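Long-range contacts in argininosuccinate lyase (Chelativorans sp., PDB 6G3H), which probably catalyses the cleavage of argininosuccinate into fumarate and L-arginine, the closing step of arginine biosynthesis: residues G109-D114 and A200-G205; Q23-F28 and I336-A341; S257-W262 and G344-L349. All coordinates share one frame; numbering follows the deposited sequence.

Interaction 1. Residues G109-D114 and A200-G205. With EKQ ((2~{S})-2-[2-[[(2~{S})-1,4-bis(oxidanyl)-1,4-bis(oxidanylidene)butan-2-yl]amino]ethylamino]butanedioic acid), chain B.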
loop_
_atom_site.group_PDB
_atom_site.type_symbol
_atom_site.label_atom_id
_atom_site.label_comp_id
_atom_site.label_asym_id
_atom_site.label_seq_id
_atom_site.Cartn_x
_atom_site.Cartn_y
_atom_site.Cartn_z
ATOM N N GLY A 109 11.411 -6.982 37.611
ATOM C CA GLY A 109 10.248 -7.608 37.016
ATOM C C GLY A 109 9.768 -6.942 35.752
ATOM O O GLY A 109 8.597 -7.083 35.390
ATOM N N ARG A 110 10.645 -6.224 35.059
ATOM C CA ARG A 110 10.240 -5.397 33.938
ATOM C C ARG A 110 11.308 -5.458 32.858
ATOM O O ARG A 110 12.458 -5.830 33.104
ATOM C CB ARG A 110 9.998 -3.953 34.389
ATOM C CG ARG A 110 9.425 -3.043 33.320
ATOM C CD ARG A 110 9.105 -1.677 33.894
ATOM N NE ARG A 110 10.319 -0.928 34.203
ATOM C CZ ARG A 110 10.340 0.337 34.609
ATOM N NH1 ARG A 110 9.205 1.006 34.756
ATOM N NH2 ARG A 110 11.497 0.935 34.864
ATOM N N SER A 111 10.902 -5.091 31.649
ATOM C CA SER A 111 11.772 -5.091 30.488
ATOM C C SER A 111 11.559 -3.787 29.739
ATOM O O SER A 111 10.617 -3.038 30.014
ATOM C CB SER A 111 11.475 -6.282 29.570
ATOM O OG SER A 111 12.152 -6.158 28.333
ATOM N N ARG A 112 12.440 -3.515 28.776
ATOM C CA ARG A 112 12.157 -2.442 27.835
ATOM C C ARG A 112 11.012 -2.807 26.900
ATOM O O ARG A 112 10.375 -1.909 26.339
ATOM C CB ARG A 112 13.410 -2.097 27.029
ATOM C CG ARG A 112 14.366 -1.150 27.757
ATOM C CD ARG A 112 15.561 -0.770 26.903
ATOM N NE ARG A 112 16.274 -1.936 26.386
ATOM C CZ ARG A 112 17.213 -1.881 25.444
ATOM N NH1 ARG A 112 17.557 -0.718 24.908
ATOM N NH2 ARG A 112 17.807 -2.992 25.029
ATOM N N ASN A 113 10.717 -4.100 26.750
ATOM C CA ASN A 113 9.723 -4.529 25.771
ATOM C C ASN A 113 8.309 -4.216 26.243
ATOM O O ASN A 113 7.516 -3.624 25.501
ATOM C CB ASN A 113 9.891 -6.020 25.486
ATOM C CG ASN A 113 11.237 -6.340 24.867
ATOM O OD1 ASN A 113 11.959 -5.440 24.435
ATOM N ND2 ASN A 113 11.580 -7.620 24.814
ATOM N N ASP A 114 7.966 -4.606 27.473
ATOM C CA ASP A 114 6.637 -4.296 27.986
ATOM C C ASP A 114 6.516 -2.851 28.452
ATOM O O ASP A 114 5.405 -2.308 28.453
ATOM C CB ASP A 114 6.256 -5.259 29.116
ATOM C CG ASP A 114 7.111 -5.098 30.359
ATOM O OD1 ASP A 114 8.279 -4.674 30.248
ATOM O OD2 ASP A 114 6.603 -5.415 31.455
ATOM N N ALA A 200 4.393 -8.409 31.514
ATOM C CA ALA A 200 4.920 -9.398 30.586
ATOM C C ALA A 200 6.441 -9.419 30.586
ATOM O O ALA A 200 7.038 -10.413 30.158
ATOM C CB ALA A 200 4.407 -9.119 29.174
ATOM N N ALA A 201 7.075 -8.346 31.052
ATOM C CA ALA A 201 8.538 -8.241 31.104
ATOM C C ALA A 201 9.052 -8.433 29.678
ATOM O O ALA A 201 8.532 -7.788 28.754
ATOM C CB ALA A 201 9.078 -9.217 32.140
ATOM N N ALA A 202 10.051 -9.285 29.446
ATOM C CA ALA A 202 10.613 -9.414 28.107
ATOM C C ALA A 202 9.618 -10.026 27.133
ATOM O O ALA A 202 9.628 -9.680 25.947
ATOM C CB ALA A 202 11.886 -10.256 28.150
ATOM N N THR A 203 8.750 -10.915 27.616
ATOM C CA THR A 203 7.857 -11.703 26.771
ATOM C C THR A 203 7.332 -12.916 27.531
ATOM O O THR A 203 6.393 -13.576 27.077
ATOM C CB THR A 203 8.564 -12.179 25.494
ATOM O OG1 THR A 203 7.686 -13.028 24.745
ATOM C CG2 THR A 203 9.826 -12.956 25.832
ATOM N N ALA A 204 7.932 -13.226 28.683
ATOM C CA ALA A 204 7.646 -14.460 29.403
ATOM C C ALA A 204 7.199 -14.222 30.839
ATOM O O ALA A 204 7.148 -15.175 31.623
ATOM C CB ALA A 204 8.883 -15.361 29.392
ATOM N N GLY A 205 6.869 -12.987 31.207
ATOM C CA GLY A 205 6.562 -12.713 32.597
ATOM C C GLY A 205 7.826 -12.659 33.440
ATOM O O GLY A 205 8.924 -12.365 32.955
HETATM C C10 EKQ B . 15.408 -6.770 24.993
HETATM C C15 EKQ B . 15.277 -8.140 24.313
HETATM O O01 EKQ B . 16.128 -0.639 18.447
HETATM C C02 EKQ B . 16.665 -1.011 19.589
HETATM O O03 EKQ B . 17.597 -0.452 20.085
HETATM C C04 EKQ B . 15.999 -2.203 20.214
HETATM C C05 EKQ B . 16.150 -2.190 21.727
HETATM N N06 EKQ B . 16.228 -3.586 22.283
HETATM C C07 EKQ B . 15.233 -4.584 21.799
HETATM C C08 EKQ B . 15.209 -5.863 22.600
HETATM N N09 EKQ B . 14.920 -5.701 24.056
HETATM C C11 EKQ B . 14.672 -6.666 26.322
HETATM C C12 EKQ B . 15.194 -5.537 27.158
HETATM O O13 EKQ B . 16.069 -4.816 26.796
HETATM O O14 EKQ B . 14.589 -5.411 28.318
HETATM O O16 EKQ B . 16.355 -8.749 24.121
HETATM O O17 EKQ B . 14.147 -8.551 24.006
HETATM C C18 EKQ B . 15.015 -1.438 22.429
HETATM O O19 EKQ B . 14.598 -1.944 23.501
HETATM O O20 EKQ B . 14.588 -0.403 21.899
#
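Ala-201, the residue most covered in this contact, is met along its backbone by the carboxylate of Asp-114. Its N donates to Asp-114 OD2 across 3.0 Å in a weak, bent bond, and Asp-114 N answers with a long, weak one to Ala-201 O. The carboxylate stands where it does because CG sits between the backbone N and carbonyl carbon (chi1 66°), which folds it back over the start of helix 112-147. Ser-111, at the N-cap, and Asp-114 form a capping box: Asp-114 OD1 accepts from Ser-111 N at 3.0 Å, on the syn side, and Ser-111 OG takes the N-H of Asn-113. Asp-114 OD2 has a second donor in Gly-199 N, just before 200-205. Ala-201 and Ala-202 are the central pair of a type II' turn from Ala-200 to Thr-203, and Ser-111 CB presses on the peptide between them, 3.2 Å from Ala-201 C. The carbonyl of Ala-202 takes an almost straight bond (177°) from Asn-113 ND2, which arrives in the carbonyl plane on a lone pair, 3.1 Å from Ala-202 O. This fixes the amide flip: Asn-113 ND2 also donates to O17 of the bound ligand at 2.8 Å, and OD1 accepts from N09. Ser-111 OG and Arg-112 hold another ligand carboxylate; with Asn-113 they are the succinate- and fumarate-binding start of helix 112-147, in a three-subunit pocket typical of the fumarase/aspartase superfamily.

Interaction 2. Residues Q23-F28 and I336-A341; sequences QELYDF and IAATHA. With EKQ ((2~{S})-2-[2-[[(2~{S})-1,4-bis(oxidanyl)-1,4-bis(oxidanylidene)butan-2-yl]amino]ethylamino]butanedioic acid), chain C.
Glu-24 and His-340 are brought together by matching first torsions: in each, CG lies beside the backbone N and opposite the carbonyl carbon (chi1 -63° in Glu-24), and the glutamate chain then runs on extended to the imidazole. His-340 ND1 donates to Glu-24 OE1 at 2.8 Å in a nearly straight bond that lies close to the ring plane and uses the syn lone pair. A weaker, bent branch of the same N-H reaches Glu-24 OE2, 3.0 Å from ND1. The carboxylate and ring planes are turned 71° apart, and one face of the imidazole has the carbonyl oxygen of Ile-336 above it, toward the rim. Replacing Glu-24 by an alanine would probably leave His-340 ND1 without its acceptor and the imidazole freer to turn. Behind this polar pair segments 23-28 and 336-341 run antiparallel at 172°, their axes approaching to 8.4 Å, a spacing allowed by the alanines. The N-terminal helix 20-31 is thus laid along helix 329-348 of the central helical bundle of the fumarase/aspartase superfamily; 336-341 also packs on helices 112-147, 236-262 and 290-301. Leu-25 lies against Ala-337, Ala-338 and Ala-341: CD2 is over the backbone, 3.8 Å from Ala-338 N, while CD1 presses tightly on Ala-341 CB at 3.5 Å. Phe-28 CD2 meets Ala-337 CB obliquely at 3.7 Å. On the far side of helix 20-31, Tyr-26 points away from the contact and its OH donates to O03 of the bound ligand at 2.6 Å; Arg-294, in a cation-pi contact with the Tyr-26 ring, also bonds the ligand.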
loop_
_atom_site.group_PDB
_atom_site.type_symbol
_atom_site.label_atom_id
_atom_site.label_comp_id
_atom_site.label_asym_id
_atom_site.label_seq_id
_atom_site.Cartn_x
_atom_site.Cartn_y
_atom_site.Cartn_z
ATOM N N GLN A 23 -4.674 27.398 9.076
ATOM C CA GLN A 23 -3.251 27.524 9.368
ATOM C C GLN A 23 -2.676 26.238 9.953
ATOM O O GLN A 23 -1.499 25.933 9.732
ATOM C CB GLN A 23 -3.028 28.693 10.330
ATOM C CG GLN A 23 -1.578 28.940 10.714
ATOM C CD GLN A 23 -0.738 29.396 9.542
ATOM O OE1 GLN A 23 -1.163 30.236 8.749
ATOM N NE2 GLN A 23 0.461 28.839 9.423
ATOM N N GLU A 24 -3.480 25.481 10.705
ATOM C CA GLU A 24 -3.005 24.221 11.274
ATOM C C GLU A 24 -2.359 23.335 10.216
ATOM O O GLU A 24 -1.388 22.624 10.501
ATOM C CB GLU A 24 -4.159 23.468 11.938
ATOM C CG GLU A 24 -4.795 24.177 13.121
ATOM C CD GLU A 24 -5.720 23.269 13.903
ATOM O OE1 GLU A 24 -5.378 22.080 14.081
ATOM O OE2 GLU A 24 -6.797 23.740 14.327
ATOM N N LEU A 25 -2.895 23.351 8.992
ATOM C CA LEU A 25 -2.366 22.495 7.936
ATOM C C LEU A 25 -0.957 22.898 7.524
ATOM O O LEU A 25 -0.223 22.072 6.971
ATOM C CB LEU A 25 -3.292 22.524 6.717
ATOM C CG LEU A 25 -4.637 21.806 6.882
ATOM C CD1 LEU A 25 -5.589 22.201 5.765
ATOM C CD2 LEU A 25 -4.449 20.296 6.909
ATOM N N TYR A 26 -0.568 24.144 7.775
ATOM C CA TYR A 26 0.783 24.593 7.482
ATOM C C TYR A 26 1.742 24.396 8.645
ATOM O O TYR A 26 2.959 24.436 8.434
ATOM C CB TYR A 26 0.759 26.071 7.081
ATOM C CG TYR A 26 0.042 26.302 5.773
ATOM C CD1 TYR A 26 -1.343 26.402 5.729
ATOM C CD2 TYR A 26 0.745 26.393 4.581
ATOM C CE1 TYR A 26 -2.006 26.596 4.533
ATOM C CE2 TYR A 26 0.089 26.589 3.379
ATOM C CZ TYR A 26 -1.286 26.688 3.362
ATOM O OH TYR A 26 -1.945 26.883 2.170
ATOM N N ASP A 27 1.230 24.163 9.857
ATOM C CA ASP A 27 2.066 24.137 11.051
ATOM C C ASP A 27 2.403 22.738 11.554
ATOM O O ASP A 27 3.426 22.577 12.228
ATOM C CB ASP A 27 1.380 24.902 12.191
ATOM C CG ASP A 27 1.181 26.372 11.878
ATOM O OD1 ASP A 27 1.872 26.892 10.978
ATOM O OD2 ASP A 27 0.333 27.008 12.540
ATOM N N PHE A 28 1.586 21.724 11.253
ATOM C CA PHE A 28 1.718 20.457 11.971
ATOM C C PHE A 28 3.027 19.745 11.651
ATOM O O PHE A 28 3.591 19.075 12.526
ATOM C CB PHE A 28 0.523 19.538 11.681
ATOM C CG PHE A 28 0.496 18.960 10.285
ATOM C CD1 PHE A 28 1.277 17.861 9.953
ATOM C CD2 PHE A 28 -0.344 19.488 9.317
ATOM C CE1 PHE A 28 1.247 17.321 8.676
ATOM C CE2 PHE A 28 -0.382 18.950 8.036
ATOM C CZ PHE A 28 0.415 17.863 7.718
ATOM N N ILE A 336 -5.444 15.423 12.651
ATOM C CA ILE A 336 -6.139 16.433 13.444
ATOM C C ILE A 336 -6.215 17.748 12.678
ATOM O O ILE A 336 -7.269 18.393 12.620
ATOM C CB ILE A 336 -5.445 16.607 14.809
ATOM C CG1 ILE A 336 -5.521 15.303 15.612
ATOM C CG2 ILE A 336 -6.053 17.762 15.595
ATOM C CD1 ILE A 336 -6.924 14.849 15.967
ATOM N N ALA A 337 -5.100 18.166 12.076
ATOM C CA ALA A 337 -5.100 19.408 11.309
ATOM C C ALA A 337 -6.124 19.362 10.182
ATOM O O ALA A 337 -6.814 20.355 9.918
ATOM C CB ALA A 337 -3.704 19.676 10.752
ATOM N N ALA A 338 -6.238 18.217 9.507
ATOM C CA ALA A 338 -7.169 18.105 8.388
ATOM C C ALA A 338 -8.612 18.061 8.873
ATOM O O ALA A 338 -9.493 18.697 8.280
ATOM C CB ALA A 338 -6.840 16.862 7.562
ATOM N N THR A 339 -8.876 17.314 9.946
ATOM C CA THR A 339 -10.218 17.277 10.515
ATOM C C THR A 339 -10.651 18.661 10.990
ATOM O O THR A 339 -11.797 19.070 10.774
ATOM C CB THR A 339 -10.264 16.271 11.668
ATOM O OG1 THR A 339 -9.845 14.984 11.200
ATOM C CG2 THR A 339 -11.666 16.152 12.237
ATOM N N HIS A 340 -9.745 19.394 11.640
ATOM C CA HIS A 340 -10.046 20.759 12.061
ATOM C C HIS A 340 -10.312 21.657 10.862
ATOM O O HIS A 340 -11.283 22.424 10.848
ATOM C CB HIS A 340 -8.886 21.317 12.892
ATOM C CG HIS A 340 -8.820 20.774 14.286
ATOM N ND1 HIS A 340 -7.727 20.965 15.105
ATOM C CD2 HIS A 340 -9.710 20.055 15.009
ATOM C CE1 HIS A 340 -7.947 20.382 16.271
ATOM N NE2 HIS A 340 -9.142 19.822 16.237
ATOM N N ALA A 341 -9.447 21.589 9.849
ATOM C CA ALA A 341 -9.624 22.425 8.666
ATOM C C ALA A 341 -10.978 22.173 8.012
ATOM O O ALA A 341 -11.692 23.117 7.653
ATOM C CB ALA A 341 -8.487 22.169 7.679
HETATM C C10 EKQ C . -0.739 29.097 -7.790
HETATM C C15 EKQ C . -1.892 28.512 -8.617
HETATM O O01 EKQ C . -0.446 24.508 -0.057
HETATM C C02 EKQ C . -0.425 25.730 -0.544
HETATM O O03 EKQ C . -0.349 26.704 0.142
HETATM C C04 EKQ C . -0.503 25.788 -2.043
HETATM C C05 EKQ C . 0.175 27.037 -2.584
HETATM N N06 EKQ C . -0.498 27.527 -3.836
HETATM C C07 EKQ C . -0.817 26.526 -4.893
HETATM C C08 EKQ C . -1.233 27.136 -6.210
HETATM N N09 EKQ C . -0.234 28.054 -6.833
HETATM C C11 EKQ C . 0.415 29.630 -8.629
HETATM C C12 EKQ C . 1.266 30.590 -7.855
HETATM O O13 EKQ C . 1.051 30.874 -6.719
HETATM O O14 EKQ C . 2.275 31.079 -8.542
HETATM O O16 EKQ C . -3.002 29.073 -8.461
HETATM O O17 EKQ C . -1.664 27.550 -9.368
HETATM C C18 EKQ C . 1.665 26.825 -2.869
HETATM O O19 EKQ C . 2.111 27.376 -3.905
HETATM O O20 EKQ C . 2.316 26.132 -2.075
#

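Interaction 3. Residues S257-W262 and G344-L349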
loop_
_atom_site.group_PDB
_atom_site.type_symbol
_atom_site.label_atom_id
_atom_site.label_comp_id
_atom_site.label_asym_id
_atom_site.label_seq_id
_atom_site.Cartn_x
_atom_site.Cartn_y
_atom_site.Cartn_z
ATOM N N SER A 257 -13.171 16.699 -1.833
ATOM C CA SER A 257 -13.281 16.673 -3.287
ATOM C C SER A 257 -14.650 17.163 -3.740
ATOM O O SER A 257 -14.761 17.883 -4.740
ATOM C CB SER A 257 -13.021 15.260 -3.808
ATOM O OG SER A 257 -12.926 15.255 -5.222
ATOM N N GLU A 258 -15.706 16.786 -3.014
ATOM C CA GLU A 258 -17.052 17.227 -3.368
ATOM C C GLU A 258 -17.161 18.744 -3.317
ATOM O O GLU A 258 -17.681 19.375 -4.244
ATOM C CB GLU A 258 -18.076 16.597 -2.427
ATOM C CG GLU A 258 -19.513 16.789 -2.879
ATOM C CD GLU A 258 -20.075 15.557 -3.561
ATOM O OE1 GLU A 258 -19.945 14.451 -2.997
ATOM O OE2 GLU A 258 -20.643 15.694 -4.663
ATOM N N ILE A 259 -16.688 19.346 -2.224
ATOM C CA ILE A 259 -16.762 20.797 -2.078
ATOM C C ILE A 259 -15.893 21.478 -3.127
ATOM O O ILE A 259 -16.249 22.537 -3.657
ATOM C CB ILE A 259 -16.367 21.205 -0.645
ATOM C CG1 ILE A 259 -17.422 20.697 0.342
ATOM C CG2 ILE A 259 -16.210 22.727 -0.521
ATOM C CD1 ILE A 259 -17.009 20.762 1.803
ATOM N N GLN A 260 -14.746 20.881 -3.452
ATOM C CA GLN A 260 -13.877 21.483 -4.456
ATOM C C GLN A 260 -14.552 21.518 -5.819
ATOM O O GLN A 260 -14.329 22.455 -6.594
ATOM C CB GLN A 260 -12.552 20.728 -4.537
ATOM C CG GLN A 260 -11.453 21.502 -5.256
ATOM C CD GLN A 260 -10.160 20.721 -5.362
ATOM O OE1 GLN A 260 -10.099 19.547 -4.992
ATOM N NE2 GLN A 260 -9.119 21.364 -5.881
ATOM N N LEU A 261 -15.381 20.518 -6.130
ATOM C CA LEU A 261 -16.129 20.546 -7.383
ATOM C C LEU A 261 -17.272 21.552 -7.311
ATOM O O LEU A 261 -17.482 22.332 -8.247
ATOM C CB LEU A 261 -16.655 19.151 -7.720
ATOM C CG LEU A 261 -15.609 18.067 -8.008
ATOM C CD1 LEU A 261 -16.285 16.830 -8.585
ATOM C CD2 LEU A 261 -14.508 18.560 -8.947
ATOM N N TRP A 262 -18.025 21.545 -6.206
ATOM C CA TRP A 262 -19.036 22.577 -5.996
ATOM C C TRP A 262 -18.469 23.963 -6.266
ATOM O O TRP A 262 -19.139 24.816 -6.861
ATOM C CB TRP A 262 -19.565 22.524 -4.563
ATOM C CG TRP A 262 -20.405 21.338 -4.220
ATOM C CD1 TRP A 262 -20.929 20.414 -5.077
ATOM C CD2 TRP A 262 -20.825 20.955 -2.909
ATOM N NE1 TRP A 262 -21.651 19.477 -4.375
ATOM C CE2 TRP A 262 -21.601 19.788 -3.041
ATOM C CE3 TRP A 262 -20.619 21.490 -1.633
ATOM C CZ2 TRP A 262 -22.170 19.143 -1.943
ATOM C CZ3 TRP A 262 -21.183 20.852 -0.548
ATOM C CH2 TRP A 262 -21.949 19.688 -0.708
ATOM N N GLY A 344 -13.965 23.542 9.844
ATOM C CA GLY A 344 -14.149 24.959 9.607
ATOM C C GLY A 344 -14.626 25.254 8.201
ATOM O O GLY A 344 -15.427 26.171 7.988
ATOM N N VAL A 345 -14.134 24.485 7.228
ATOM C CA VAL A 345 -14.628 24.609 5.859
ATOM C C VAL A 345 -16.140 24.424 5.834
ATOM O O VAL A 345 -16.873 25.202 5.213
ATOM C CB VAL A 345 -13.916 23.595 4.942
ATOM C CG1 VAL A 345 -14.692 23.371 3.642
ATOM C CG2 VAL A 345 -12.505 24.067 4.638
ATOM N N VAL A 346 -16.626 23.393 6.522
ATOM C CA VAL A 346 -18.048 23.073 6.490
ATOM C C VAL A 346 -18.845 24.131 7.242
ATOM O O VAL A 346 -19.870 24.621 6.754
ATOM C CB VAL A 346 -18.280 21.663 7.060
ATOM C CG1 VAL A 346 -19.764 21.391 7.297
ATOM C CG2 VAL A 346 -17.696 20.629 6.111
ATOM N N ARG A 347 -18.384 24.507 8.437
ATOM C CA ARG A 347 -19.071 25.540 9.206
ATOM C C ARG A 347 -19.263 26.808 8.382
ATOM O O ARG A 347 -20.343 27.408 8.387
ATOM C CB ARG A 347 -18.289 25.857 10.485
ATOM C CG ARG A 347 -19.027 26.806 11.430
ATOM C CD ARG A 347 -18.209 27.168 12.667
ATOM N NE ARG A 347 -16.904 27.738 12.329
ATOM C CZ ARG A 347 -15.744 27.088 12.390
ATOM N NH1 ARG A 347 -15.689 25.823 12.785
ATOM N NH2 ARG A 347 -14.623 27.714 12.060
ATOM N N THR A 348 -18.223 27.230 7.663
ATOM C CA THR A 348 -18.219 28.530 7.007
ATOM C C THR A 348 -18.504 28.456 5.512
ATOM O O THR A 348 -18.435 29.487 4.835
ATOM C CB THR A 348 -16.871 29.228 7.229
ATOM O OG1 THR A 348 -15.829 28.476 6.597
ATOM C CG2 THR A 348 -16.567 29.349 8.711
ATOM N N LEU A 349 -18.821 27.279 4.979
ATOM C CA LEU A 349 -19.072 27.165 3.549
ATOM C C LEU A 349 -20.239 28.060 3.143
ATOM O O LEU A 349 -21.242 28.162 3.855
ATOM C CB LEU A 349 -19.361 25.711 3.173
ATOM C CG LEU A 349 -19.418 25.395 1.676
ATOM C CD1 LEU A 349 -18.072 25.647 1.009
ATOM C CD2 LEU A 349 -19.855 23.959 1.452
#
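Ile-259 reaches across to helix 329-348 with two branches, each going to a different partner. CG1 stands beside the backbone N and the chain continues extended (chi2 167°), carrying Ile-259 CD1 to Val-345 CG1 at 3.9 Å; the two side chains slide past each other in opposite directions. Val-346 CG2 lies at the margin, 4.4 Å from Ile-259 CD1. On the other branch, Ile-259 CG2 meets Leu-349 CD1 tip to tip at 3.8 Å.

Leu-349 is likewise forked. With CG opposite the backbone N (chi1 -170°) and a bend at chi2 of 63°, it extends both methyls toward helix 236-262, so that while CD1 faces the isoleucine, Leu-349 CD2 comes to the benzene edge of Trp-262, near the ring plane and 3.9 Å from Trp-262 CZ3. The leucine and indole cross at about a right angle. One indole face is covered toward its rim by CG of Glu-258, one turn back, and Tyr-171 meets the ring edge-to-face.

Just before Leu-349, Thr-348 OG1 donates to Gly-344 O at 2.7 Å, and Thr-348 N reaches the same oxygen from the opposite face of its plane, so Gly-344 O takes two donors. Leu-292 of helix 290-301 also touches Ile-259, and Val-142 and Lys-145 of helix 112-147 touch Val-346. Beyond the contact, strands 270-271 and 350-351 pair antiparallel. The arrangement is the buried apolar packing of two long helices, 236-262 and 329-348, side by side in the central bundle of the lyase fold.

Interactions 2 and 3 follow one another along helix 329-348, their centres 15 Å apart: one packs the N-terminal helix against it, the other joins 344-349 to helix 236-262. Interaction 1 lies far off, its centre 38 Å from that of interaction 2 and 49 Å from that of interaction 3, on the opposite side of the chain's centre from the latter. Within one chain, interactions 1 and 2 therefore serve different pockets. The tetramer reunites them: the ligand bonded by Tyr-26 is also held by Ser-111 and Asn-113 of a neighbouring subunit. Interaction 3 lies off the site, the Val-345 side chain being about 13 Å from a bound ligand.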